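Side-chain contacts in 433aa long hypothetical phosphoribosylglycinamide formyl transferase (Pyrococcus horikoshii, PDB 2DWC), which is a PurT-like protein of the ATP-grasp superfamily, holding adenosine-5'-diphosphate in the nucleotide site of its ATP-grasp domain: residues F207-T212 and A249-K254; R257-I262 and M280-D285. All blocks are in the same frame, centred on the assembly; numbering follows the deposited sequence.

Interaction 1: F207-T212 and A249-K254; sequences FDVEVT and AEISEK. With ADP (adenosine-5'-diphosphate), chain H.
Val209 and Ile251 meet through single methyl groups, CG1 of Val209 lying 3.8 Å from CG2 of Ile251, with the two side chains crossing at about a right angle. The valine reaches across because its CG1 is wedged between its own backbone N and carbonyl carbon (chi1 66°). Two residues on, on the same face, Val211 CG1 touches Ala249 CB at 3.7 Å. No hydrogen bond joins the two segments, so this side of the contact is apolar packing alone, modest in extent and partly buried.

The valines project from one face of strand 209-219 and Glu210 from the other; within the ATP-grasp domain, one face thus packs on the segment leading into helix 253-270 while the other carries Glu210 to ADP. Just before the strand settles into its pairing, Asp208 and Val209 both face Val282 in a classic beta bulge.

The contacts with ADP come from the other face of the strand. Glu210, its chain extended beyond CG, presents its carboxylate to the ribose: O2' donates to OE1 over 2.7 Å, and O3' lies 2.4 Å from OE2, a hydrogen-bonding distance too short to be taken literally. Paired in this way, the carboxylate probably helps to hold the ribose in place. Phe207 adds an edge-on van der Waals contact, its CE1 3.6 Å from ADP N3, which sits near the ring plane; the same ring stacks with Phe281. A separate polar contact lies on the packing side, where Ser252 occupies the N-cap of helix 253-270, its OG hydrogen-bonded to the N of Ala255.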
ATOM      1  N   PHE B 207     -27.188  -5.304 -22.478  1.00 46.83           N
ATOM      2  CA  PHE B 207     -26.098  -6.156 -22.022  1.00 35.05           C
ATOM      3  C   PHE B 207     -26.342  -6.686 -20.612  1.00 29.87           C
ATOM      4  O   PHE B 207     -27.165  -6.157 -19.860  1.00 32.96           O
ATOM      5  CB  PHE B 207     -24.761  -5.389 -22.085  1.00 36.30           C
ATOM      6  CG  PHE B 207     -24.753  -4.120 -21.294  1.00 31.87           C
ATOM      7  CD1 PHE B 207     -24.881  -2.890 -21.934  1.00 38.95           C
ATOM      8  CD2 PHE B 207     -24.645  -4.143 -19.908  1.00 33.50           C
ATOM      9  CE1 PHE B 207     -24.902  -1.706 -21.209  1.00 37.26           C
ATOM     10  CE2 PHE B 207     -24.666  -2.963 -19.160  1.00 36.89           C
ATOM     11  CZ  PHE B 207     -24.795  -1.734 -19.811  1.00 37.48           C
ATOM     12  N   ASP B 208     -25.616  -7.741 -20.273  1.00 31.55           N
ATOM     13  CA  ASP B 208     -25.701  -8.374 -18.963  1.00 29.16           C
ATOM     14  C   ASP B 208     -24.852  -7.591 -17.974  1.00 30.89           C
ATOM     15  O   ASP B 208     -25.249  -7.368 -16.828  1.00 31.28           O
ATOM     16  CB  ASP B 208     -25.158  -9.797 -19.044  1.00 41.37           C
ATOM     17  CG  ASP B 208     -26.009 -10.705 -19.917  1.00 48.31           C
ATOM     18  OD1 ASP B 208     -25.451 -11.692 -20.445  1.00 46.59           O
ATOM     19  OD2 ASP B 208     -27.224 -10.435 -20.049  1.00 43.07           O
ATOM     20  N   VAL B 209     -23.675  -7.180 -18.426  1.00 28.33           N
ATOM     21  CA  VAL B 209     -22.787  -6.436 -17.542  1.00 31.64           C
ATOM     22  C   VAL B 209     -21.776  -5.634 -18.335  1.00 29.27           C
ATOM     23  O   VAL B 209     -21.479  -5.953 -19.479  1.00 26.80           O
ATOM     24  CB  VAL B 209     -22.034  -7.409 -16.616  1.00 28.93           C
ATOM     25  CG1 VAL B 209     -21.094  -8.295 -17.445  1.00 26.18           C
ATOM     26  CG2 VAL B 209     -21.284  -6.647 -15.507  1.00 38.41           C
ATOM     27  N   GLU B 210     -21.255  -4.581 -17.718  1.00 25.21           N
ATOM     28  CA  GLU B 210     -20.231  -3.759 -18.370  1.00 24.33           C
ATOM     29  C   GLU B 210     -18.934  -4.179 -17.700  1.00 26.48           C
ATOM     30  O   GLU B 210     -18.916  -4.452 -16.492  1.00 24.66           O
ATOM     31  CB  GLU B 210     -20.435  -2.283 -18.067  1.00 29.38           C
ATOM     32  CG  GLU B 210     -21.810  -1.751 -18.254  1.00 43.09           C
ATOM     33  CD  GLU B 210     -21.863  -0.267 -17.977  1.00 40.63           C
ATOM     34  OE1 GLU B 210     -22.846   0.169 -17.354  1.00 40.79           O
ATOM     35  OE2 GLU B 210     -20.921   0.463 -18.390  1.00 44.28           O
ATOM     36  N   VAL B 211     -17.848  -4.209 -18.459  1.00 25.03           N
ATOM     37  CA  VAL B 211     -16.563  -4.604 -17.891  1.00 23.07           C
ATOM     38  C   VAL B 211     -15.462  -3.625 -18.283  1.00 21.75           C
ATOM     39  O   VAL B 211     -15.527  -2.958 -19.309  1.00 24.42           O
ATOM     40  CB  VAL B 211     -16.123  -6.000 -18.366  1.00 29.63           C
ATOM     41  CG1 VAL B 211     -17.128  -7.079 -17.901  1.00 29.82           C
ATOM     42  CG2 VAL B 211     -16.015  -5.993 -19.872  1.00 26.23           C
ATOM     43  N   THR B 212     -14.457  -3.526 -17.425  1.00 20.85           N
ATOM     44  CA  THR B 212     -13.308  -2.671 -17.727  1.00 17.65           C
ATOM     45  C   THR B 212     -12.160  -3.641 -17.862  1.00 18.61           C
ATOM     46  O   THR B 212     -11.925  -4.437 -16.933  1.00 20.97           O
ATOM     47  CB  THR B 212     -12.936  -1.763 -16.532  1.00 21.15           C
ATOM     48  OG1 THR B 212     -14.034  -0.898 -16.187  1.00 23.67           O
ATOM     49  CG2 THR B 212     -11.744  -0.895 -16.916  1.00 23.32           C
ATOM     50  N   ALA B 249     -15.089 -10.454 -13.475  1.00 19.86           N
ATOM     51  CA  ALA B 249     -16.465 -10.317 -13.965  1.00 23.50           C
ATOM     52  C   ALA B 249     -16.987 -11.751 -14.232  1.00 22.45           C
ATOM     53  O   ALA B 249     -16.247 -12.607 -14.696  1.00 26.66           O
ATOM     54  CB  ALA B 249     -16.468  -9.513 -15.255  1.00 23.57           C
ATOM     55  N   GLU B 250     -18.253 -11.998 -13.937  1.00 24.61           N
ATOM     56  CA  GLU B 250     -18.802 -13.334 -14.137  1.00 30.91           C
ATOM     57  C   GLU B 250     -19.347 -13.461 -15.549  1.00 35.59           C
ATOM     58  O   GLU B 250     -20.555 -13.344 -15.781  1.00 34.66           O
ATOM     59  CB  GLU B 250     -19.884 -13.590 -13.092  1.00 32.98           C
ATOM     60  CG  GLU B 250     -19.294 -13.660 -11.667  1.00 34.13           C
ATOM     61  CD  GLU B 250     -20.340 -14.035 -10.605  1.00 43.28           C
ATOM     62  OE1 GLU B 250     -21.206 -13.188 -10.286  1.00 40.71           O
ATOM     63  OE2 GLU B 250     -20.284 -15.186 -10.100  1.00 40.92           O
ATOM     64  N   ILE B 251     -18.425 -13.642 -16.489  1.00 28.69           N
ATOM     65  CA  ILE B 251     -18.748 -13.773 -17.904  1.00 33.49           C
ATOM     66  C   ILE B 251     -18.165 -15.079 -18.437  1.00 31.70           C
ATOM     67  O   ILE B 251     -17.282 -15.678 -17.816  1.00 27.50           O
ATOM     68  CB  ILE B 251     -18.186 -12.566 -18.734  1.00 33.92           C
ATOM     69  CG1 ILE B 251     -16.645 -12.559 -18.682  1.00 34.44           C
ATOM     70  CG2 ILE B 251     -18.810 -11.261 -18.220  1.00 26.02           C
ATOM     71  CD1 ILE B 251     -15.991 -11.463 -19.565  1.00 29.81           C
ATOM     72  N   SER B 252     -18.657 -15.526 -19.594  1.00 34.58           N
ATOM     73  CA  SER B 252     -18.172 -16.772 -20.169  1.00 39.28           C
ATOM     74  C   SER B 252     -16.725 -16.697 -20.578  1.00 38.50           C
ATOM     75  O   SER B 252     -16.171 -15.608 -20.812  1.00 36.01           O
ATOM     76  CB  SER B 252     -18.999 -17.178 -21.395  1.00 35.85           C
ATOM     77  OG  SER B 252     -18.866 -16.217 -22.433  1.00 37.00           O
ATOM     78  N   GLU B 253     -16.115 -17.869 -20.670  1.00 36.74           N
ATOM     79  CA  GLU B 253     -14.733 -17.983 -21.074  1.00 38.89           C
ATOM     80  C   GLU B 253     -14.607 -17.454 -22.506  1.00 42.83           C
ATOM     81  O   GLU B 253     -13.593 -16.846 -22.864  1.00 33.37           O
ATOM     82  CB  GLU B 253     -14.288 -19.431 -20.979  1.00 45.32           C
ATOM     83  CG  GLU B 253     -12.833 -19.549 -20.639  1.00 54.52           C
ATOM     84  CD  GLU B 253     -12.473 -20.910 -20.094  1.00 63.05           C
ATOM     85  OE1 GLU B 253     -13.160 -21.380 -19.154  1.00 59.65           O
ATOM     86  OE2 GLU B 253     -11.492 -21.505 -20.593  1.00 65.61           O
ATOM     87  N   LYS B 254     -15.637 -17.667 -23.325  1.00 36.37           N
ATOM     88  CA  LYS B 254     -15.599 -17.145 -24.697  1.00 41.53           C
ATOM     89  C   LYS B 254     -15.629 -15.618 -24.687  1.00 35.14           C
ATOM     90  O   LYS B 254     -14.868 -14.965 -25.400  1.00 35.57           O
ATOM     91  CB  LYS B 254     -16.790 -17.642 -25.531  1.00 44.45           C
ATOM     92  CG  LYS B 254     -16.617 -19.069 -25.998  1.00 53.63           C
ATOM     93  CD  LYS B 254     -17.588 -19.436 -27.114  1.00 50.74           C
ATOM     94  CE  LYS B 254     -17.392 -20.909 -27.504  1.00 51.84           C
ATOM     95  NZ  LYS B 254     -18.167 -21.284 -28.729  1.00 62.16           N
TER
HETATM   96  PB  ADP H 502     -19.351   8.345 -19.858  1.00 75.03           P
HETATM   97  O1B ADP H 502     -17.886   8.328 -19.646  1.00 77.88           O
HETATM   98  O2B ADP H 502     -20.392   7.922 -18.704  1.00 79.04           O
HETATM   99  O3B ADP H 502     -20.032   9.240 -21.009  1.00 74.12           O
HETATM  100  PA  ADP H 502     -20.806   6.663 -21.567  1.00 45.27           P
HETATM  101  O1A ADP H 502     -21.664   7.856 -21.744  1.00 70.72           O
HETATM  102  O2A ADP H 502     -20.250   6.131 -22.979  1.00 55.90           O
HETATM  103  O3A ADP H 502     -19.506   6.961 -20.665  1.00 70.87           O
HETATM  104  O5' ADP H 502     -21.599   5.450 -20.873  1.00 56.51           O
HETATM  105  C5' ADP H 502     -22.194   5.618 -19.584  1.00 51.07           C
HETATM  106  C4' ADP H 502     -23.175   4.472 -19.343  1.00 55.00           C
HETATM  107  O4' ADP H 502     -24.378   4.613 -20.114  1.00 44.72           O
HETATM  108  C3' ADP H 502     -22.550   3.165 -19.829  1.00 54.03           C
HETATM  109  O3' ADP H 502     -21.659   2.671 -18.825  1.00 56.85           O
HETATM  110  C2' ADP H 502     -23.823   2.324 -19.857  1.00 49.53           C
HETATM  111  O2' ADP H 502     -24.263   2.087 -18.517  1.00 49.12           O
HETATM  112  C1' ADP H 502     -24.778   3.299 -20.547  1.00 47.83           C
HETATM  113  N9  ADP H 502     -24.618   3.250 -22.019  1.00 45.52           N
HETATM  114  C8  ADP H 502     -23.864   4.055 -22.760  1.00 42.23           C
HETATM  115  N7  ADP H 502     -23.990   3.724 -24.046  1.00 34.96           N
HETATM  116  C5  ADP H 502     -24.833   2.705 -24.121  1.00 40.79           C
HETATM  117  C6  ADP H 502     -25.339   1.936 -25.167  1.00 42.75           C
HETATM  118  N6  ADP H 502     -25.013   2.213 -26.425  1.00 32.22           N
HETATM  119  N1  ADP H 502     -26.184   0.934 -24.883  1.00 34.78           N
HETATM  120  C2  ADP H 502     -26.545   0.672 -23.640  1.00 37.62           C
HETATM  121  N3  ADP H 502     -26.087   1.384 -22.624  1.00 40.78           N
HETATM  122  C4  ADP H 502     -25.238   2.396 -22.829  1.00 45.22           C

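Interaction 2: R257-I262 and M280-D285; sequences REVYRI and MFVKGD. With ADP (adenosine-5'-diphosphate), chain H.
Met280 lays its thioether end over the helix surface made by Val259 and Ile262. Its CG stands opposite the carbonyl carbon, beside the backbone N (chi1 -66°), and after an extended chi2 the chain bends at chi3, which brings CE to 3.2 Å from the backbone O of Val259 and 3.8 Å from CG2 of Ile262. Ile262 and the methionine lie alongside one another, running opposite ways, whereas Val259 meets it at a slant, CG1 to CE 4.0 Å. A looser contact, Val259 CG2 to Val282 CG2 at 4.4 Å, extends the buried apolar patch along the strand.

On the helix itself, Arg261 grips Glu258 side-on in a bidentate salt bridge, both bonds nearly straight: NE bonds to OE2 over 2.9 Å and NH2 to OE1 over 3.0 Å. Both oxygens lie close to the guanidinium plane but are approached from above the carboxylate plane.

Phe281 projects from the other face of the strand, its CZ 3.6 Å from ADP C5 and the ring oblique to the base. Helix 257-262 runs nearly antiparallel to strand 280-283, at 155° with axes 10.4 Å apart, a helix-on-sheet layer backing the nucleotide site of an ATP-grasp domain.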
ATOM      1  N   ARG B 257     -12.251 -14.208 -23.579  1.00 26.12           N
ATOM      2  CA  ARG B 257     -11.217 -14.142 -24.602  1.00 29.03           C
ATOM      3  C   ARG B 257     -11.507 -13.042 -25.634  1.00 26.46           C
ATOM      4  O   ARG B 257     -10.579 -12.464 -26.220  1.00 25.82           O
ATOM      5  CB  ARG B 257     -11.060 -15.496 -25.313  1.00 34.36           C
ATOM      6  CG  ARG B 257     -10.744 -16.638 -24.359  1.00 48.55           C
ATOM      7  CD  ARG B 257     -10.216 -17.889 -25.073  1.00 48.48           C
ATOM      8  NE  ARG B 257      -8.804 -17.725 -25.412  1.00 59.92           N
ATOM      9  CZ  ARG B 257      -8.335 -17.438 -26.627  1.00 58.32           C
ATOM     10  NH1 ARG B 257      -9.159 -17.286 -27.663  1.00 53.16           N
ATOM     11  NH2 ARG B 257      -7.032 -17.269 -26.798  1.00 54.91           N
ATOM     12  N   GLU B 258     -12.773 -12.782 -25.894  1.00 24.55           N
ATOM     13  CA  GLU B 258     -13.134 -11.735 -26.857  1.00 25.86           C
ATOM     14  C   GLU B 258     -12.792 -10.369 -26.224  1.00 25.82           C
ATOM     15  O   GLU B 258     -12.390  -9.418 -26.916  1.00 23.16           O
ATOM     16  CB  GLU B 258     -14.626 -11.818 -27.171  1.00 26.94           C
ATOM     17  CG  GLU B 258     -15.154 -10.782 -28.133  1.00 30.30           C
ATOM     18  CD  GLU B 258     -14.714 -11.022 -29.594  1.00 35.07           C
ATOM     19  OE1 GLU B 258     -15.251 -10.314 -30.467  1.00 35.04           O
ATOM     20  OE2 GLU B 258     -13.845 -11.889 -29.856  1.00 38.70           O
ATOM     21  N   VAL B 259     -12.972 -10.277 -24.909  1.00 24.63           N
ATOM     22  CA  VAL B 259     -12.640  -9.015 -24.194  1.00 23.90           C
ATOM     23  C   VAL B 259     -11.152  -8.749 -24.401  1.00 21.95           C
ATOM     24  O   VAL B 259     -10.757  -7.639 -24.756  1.00 22.69           O
ATOM     25  CB  VAL B 259     -12.976  -9.143 -22.674  1.00 25.27           C
ATOM     26  CG1 VAL B 259     -12.238  -8.045 -21.842  1.00 24.40           C
ATOM     27  CG2 VAL B 259     -14.477  -9.012 -22.483  1.00 24.07           C
ATOM     28  N   TYR B 260     -10.313  -9.766 -24.215  1.00 20.27           N
ATOM     29  CA  TYR B 260      -8.870  -9.590 -24.415  1.00 20.09           C
ATOM     30  C   TYR B 260      -8.569  -9.251 -25.875  1.00 29.14           C
ATOM     31  O   TYR B 260      -7.746  -8.398 -26.154  1.00 21.21           O
ATOM     32  CB  TYR B 260      -8.070 -10.854 -24.054  1.00 23.13           C
ATOM     33  CG  TYR B 260      -8.244 -11.330 -22.615  1.00 20.78           C
ATOM     34  CD1 TYR B 260      -8.144 -12.686 -22.281  1.00 24.08           C
ATOM     35  CD2 TYR B 260      -8.524 -10.417 -21.587  1.00 27.42           C
ATOM     36  CE1 TYR B 260      -8.322 -13.118 -20.970  1.00 26.77           C
ATOM     37  CE2 TYR B 260      -8.716 -10.841 -20.262  1.00 25.97           C
ATOM     38  CZ  TYR B 260      -8.619 -12.178 -19.956  1.00 27.92           C
ATOM     39  OH  TYR B 260      -8.871 -12.584 -18.662  1.00 24.19           O
ATOM     40  N   ARG B 261      -9.229  -9.926 -26.817  1.00 23.85           N
ATOM     41  CA  ARG B 261      -8.966  -9.646 -28.220  1.00 22.66           C
ATOM     42  C   ARG B 261      -9.294  -8.193 -28.603  1.00 21.11           C
ATOM     43  O   ARG B 261      -8.513  -7.529 -29.316  1.00 23.59           O
ATOM     44  CB  ARG B 261      -9.803 -10.625 -29.097  1.00 30.24           C
ATOM     45  CG  ARG B 261      -9.476 -10.567 -30.603  1.00 33.12           C
ATOM     46  CD  ARG B 261     -10.499 -11.372 -31.449  1.00 30.89           C
ATOM     47  NE  ARG B 261     -11.806 -10.719 -31.558  1.00 32.57           N
ATOM     48  CZ  ARG B 261     -12.054  -9.643 -32.304  1.00 38.84           C
ATOM     49  NH1 ARG B 261     -11.079  -9.078 -33.018  1.00 35.05           N
ATOM     50  NH2 ARG B 261     -13.286  -9.144 -32.353  1.00 37.02           N
ATOM     51  N   ILE B 262     -10.454  -7.721 -28.163  1.00 21.61           N
ATOM     52  CA  ILE B 262     -10.908  -6.353 -28.473  1.00 22.81           C
ATOM     53  C   ILE B 262      -9.979  -5.338 -27.793  1.00 25.31           C
ATOM     54  O   ILE B 262      -9.543  -4.349 -28.417  1.00 20.68           O
ATOM     55  CB  ILE B 262     -12.367  -6.165 -28.012  1.00 28.16           C
ATOM     56  CG1 ILE B 262     -13.287  -6.884 -29.020  1.00 26.01           C
ATOM     57  CG2 ILE B 262     -12.743  -4.680 -27.944  1.00 24.56           C
ATOM     58  CD1 ILE B 262     -14.666  -7.049 -28.578  1.00 28.37           C
ATOM     59  N   MET B 280     -16.232  -2.167 -22.035  1.00 22.74           N
ATOM     60  CA  MET B 280     -16.974  -3.010 -22.969  1.00 24.31           C
ATOM     61  C   MET B 280     -18.307  -3.466 -22.396  1.00 28.71           C
ATOM     62  O   MET B 280     -18.487  -3.506 -21.178  1.00 23.06           O
ATOM     63  CB  MET B 280     -16.148  -4.244 -23.294  1.00 23.20           C
ATOM     64  CG  MET B 280     -14.870  -3.924 -24.055  1.00 25.45           C
ATOM     65  SD  MET B 280     -13.904  -5.383 -24.367  1.00 26.97           S
ATOM     66  CE  MET B 280     -12.249  -4.844 -24.225  1.00 27.98           C
ATOM     67  N   PHE B 281     -19.252  -3.795 -23.281  1.00 26.29           N
ATOM     68  CA  PHE B 281     -20.551  -4.320 -22.847  1.00 23.26           C
ATOM     69  C   PHE B 281     -20.528  -5.814 -23.200  1.00 23.40           C
ATOM     70  O   PHE B 281     -20.023  -6.200 -24.258  1.00 23.90           O
ATOM     71  CB  PHE B 281     -21.720  -3.648 -23.619  1.00 22.04           C
ATOM     72  CG  PHE B 281     -21.759  -2.146 -23.497  1.00 27.16           C
ATOM     73  CD1 PHE B 281     -21.508  -1.520 -22.277  1.00 32.30           C
ATOM     74  CD2 PHE B 281     -22.131  -1.355 -24.589  1.00 27.67           C
ATOM     75  CE1 PHE B 281     -21.633  -0.132 -22.132  1.00 30.02           C
ATOM     76  CE2 PHE B 281     -22.264   0.027 -24.465  1.00 25.20           C
ATOM     77  CZ  PHE B 281     -22.017   0.649 -23.228  1.00 30.91           C
ATOM     78  N   VAL B 282     -21.079  -6.653 -22.321  1.00 27.02           N
ATOM     79  CA  VAL B 282     -21.103  -8.091 -22.574  1.00 27.50           C
ATOM     80  C   VAL B 282     -22.514  -8.652 -22.455  1.00 26.72           C
ATOM     81  O   VAL B 282     -23.233  -8.359 -21.496  1.00 27.37           O
ATOM     82  CB  VAL B 282     -20.213  -8.871 -21.556  1.00 25.93           C
ATOM     83  CG1 VAL B 282     -20.274 -10.390 -21.858  1.00 27.75           C
ATOM     84  CG2 VAL B 282     -18.763  -8.382 -21.636  1.00 22.35           C
ATOM     85  N   LYS B 283     -22.909  -9.462 -23.436  1.00 29.78           N
ATOM     86  CA  LYS B 283     -24.233 -10.103 -23.388  1.00 34.40           C
ATOM     87  C   LYS B 283     -23.942 -11.521 -23.883  1.00 31.57           C
ATOM     88  O   LYS B 283     -23.731 -11.738 -25.075  1.00 30.65           O
ATOM     89  CB  LYS B 283     -25.219  -9.394 -24.322  1.00 41.33           C
ATOM     90  CG  LYS B 283     -26.678  -9.637 -23.930  1.00 46.54           C
ATOM     91  CD  LYS B 283     -27.559  -9.778 -25.137  1.00 51.36           C
ATOM     92  CE  LYS B 283     -28.966 -10.174 -24.717  1.00 52.96           C
ATOM     93  NZ  LYS B 283     -29.660 -10.852 -25.858  1.00 63.31           N
ATOM     94  N   GLY B 284     -23.870 -12.476 -22.958  1.00 36.37           N
ATOM     95  CA  GLY B 284     -23.527 -13.829 -23.344  1.00 35.62           C
ATOM     96  C   GLY B 284     -22.096 -13.869 -23.853  1.00 41.02           C
ATOM     97  O   GLY B 284     -21.182 -13.401 -23.168  1.00 35.91           O
ATOM     98  N   ASP B 285     -21.880 -14.409 -25.050  1.00 33.36           N
ATOM     99  CA  ASP B 285     -20.533 -14.477 -25.601  1.00 31.23           C
ATOM    100  C   ASP B 285     -20.240 -13.237 -26.461  1.00 27.58           C
ATOM    101  O   ASP B 285     -19.119 -13.087 -26.967  1.00 35.88           O
ATOM    102  CB  ASP B 285     -20.350 -15.721 -26.483  1.00 39.99           C
ATOM    103  CG  ASP B 285     -20.304 -17.037 -25.685  1.00 51.60           C
ATOM    104  OD1 ASP B 285     -20.116 -18.099 -26.328  1.00 51.71           O
ATOM    105  OD2 ASP B 285     -20.442 -17.029 -24.436  1.00 36.87           O
TER
HETATM  106  PB  ADP H 502     -19.351   8.345 -19.858  1.00 75.03           P
HETATM  107  O1B ADP H 502     -17.886   8.328 -19.646  1.00 77.88           O
HETATM  108  O2B ADP H 502     -20.392   7.922 -18.704  1.00 79.04           O
HETATM  109  O3B ADP H 502     -20.032   9.240 -21.009  1.00 74.12           O
HETATM  110  PA  ADP H 502     -20.806   6.663 -21.567  1.00 45.27           P
HETATM  111  O1A ADP H 502     -21.664   7.856 -21.744  1.00 70.72           O
HETATM  112  O2A ADP H 502     -20.250   6.131 -22.979  1.00 55.90           O
HETATM  113  O3A ADP H 502     -19.506   6.961 -20.665  1.00 70.87           O
HETATM  114  O5' ADP H 502     -21.599   5.450 -20.873  1.00 56.51           O
HETATM  115  C5' ADP H 502     -22.194   5.618 -19.584  1.00 51.07           C
HETATM  116  C4' ADP H 502     -23.175   4.472 -19.343  1.00 55.00           C
HETATM  117  O4' ADP H 502     -24.378   4.613 -20.114  1.00 44.72           O
HETATM  118  C3' ADP H 502     -22.550   3.165 -19.829  1.00 54.03           C
HETATM  119  O3' ADP H 502     -21.659   2.671 -18.825  1.00 56.85           O
HETATM  120  C2' ADP H 502     -23.823   2.324 -19.857  1.00 49.53           C
HETATM  121  O2' ADP H 502     -24.263   2.087 -18.517  1.00 49.12           O
HETATM  122  C1' ADP H 502     -24.778   3.299 -20.547  1.00 47.83           C
HETATM  123  N9  ADP H 502     -24.618   3.250 -22.019  1.00 45.52           N
HETATM  124  C8  ADP H 502     -23.864   4.055 -22.760  1.00 42.23           C
HETATM  125  N7  ADP H 502     -23.990   3.724 -24.046  1.00 34.96           N
HETATM  126  C5  ADP H 502     -24.833   2.705 -24.121  1.00 40.79           C
HETATM  127  C6  ADP H 502     -25.339   1.936 -25.167  1.00 42.75           C
HETATM  128  N6  ADP H 502     -25.013   2.213 -26.425  1.00 32.22           N
HETATM  129  N1  ADP H 502     -26.184   0.934 -24.883  1.00 34.78           N
HETATM  130  C2  ADP H 502     -26.545   0.672 -23.640  1.00 37.62           C
HETATM  131  N3  ADP H 502     -26.087   1.384 -22.624  1.00 40.78           N
HETATM  132  C4  ADP H 502     -25.238   2.396 -22.829  1.00 45.22           C

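In the fold
Of the elements involved, strand 209-219 comes first along the chain, which then passes through strands 225-238 and 241-247 before interaction 1 closes that loop at 249-254. Helix 253-270 starts there and carries 257-262; after it the chain returns as strand 274-283, and interaction 2 closes this second, shorter loop. The two loops follow in series, neither nesting nor crossing. Because strands 209-219 and 274-283 are antiparallel neighbours, the contacts bind one helix and the loop leading into it to adjacent strands of one sheet. They also meet directly: Ser252 OG lies 2.7 Å from Asp285 OD2, probably a hydrogen bond, and both reach ADP from the sheet's other face.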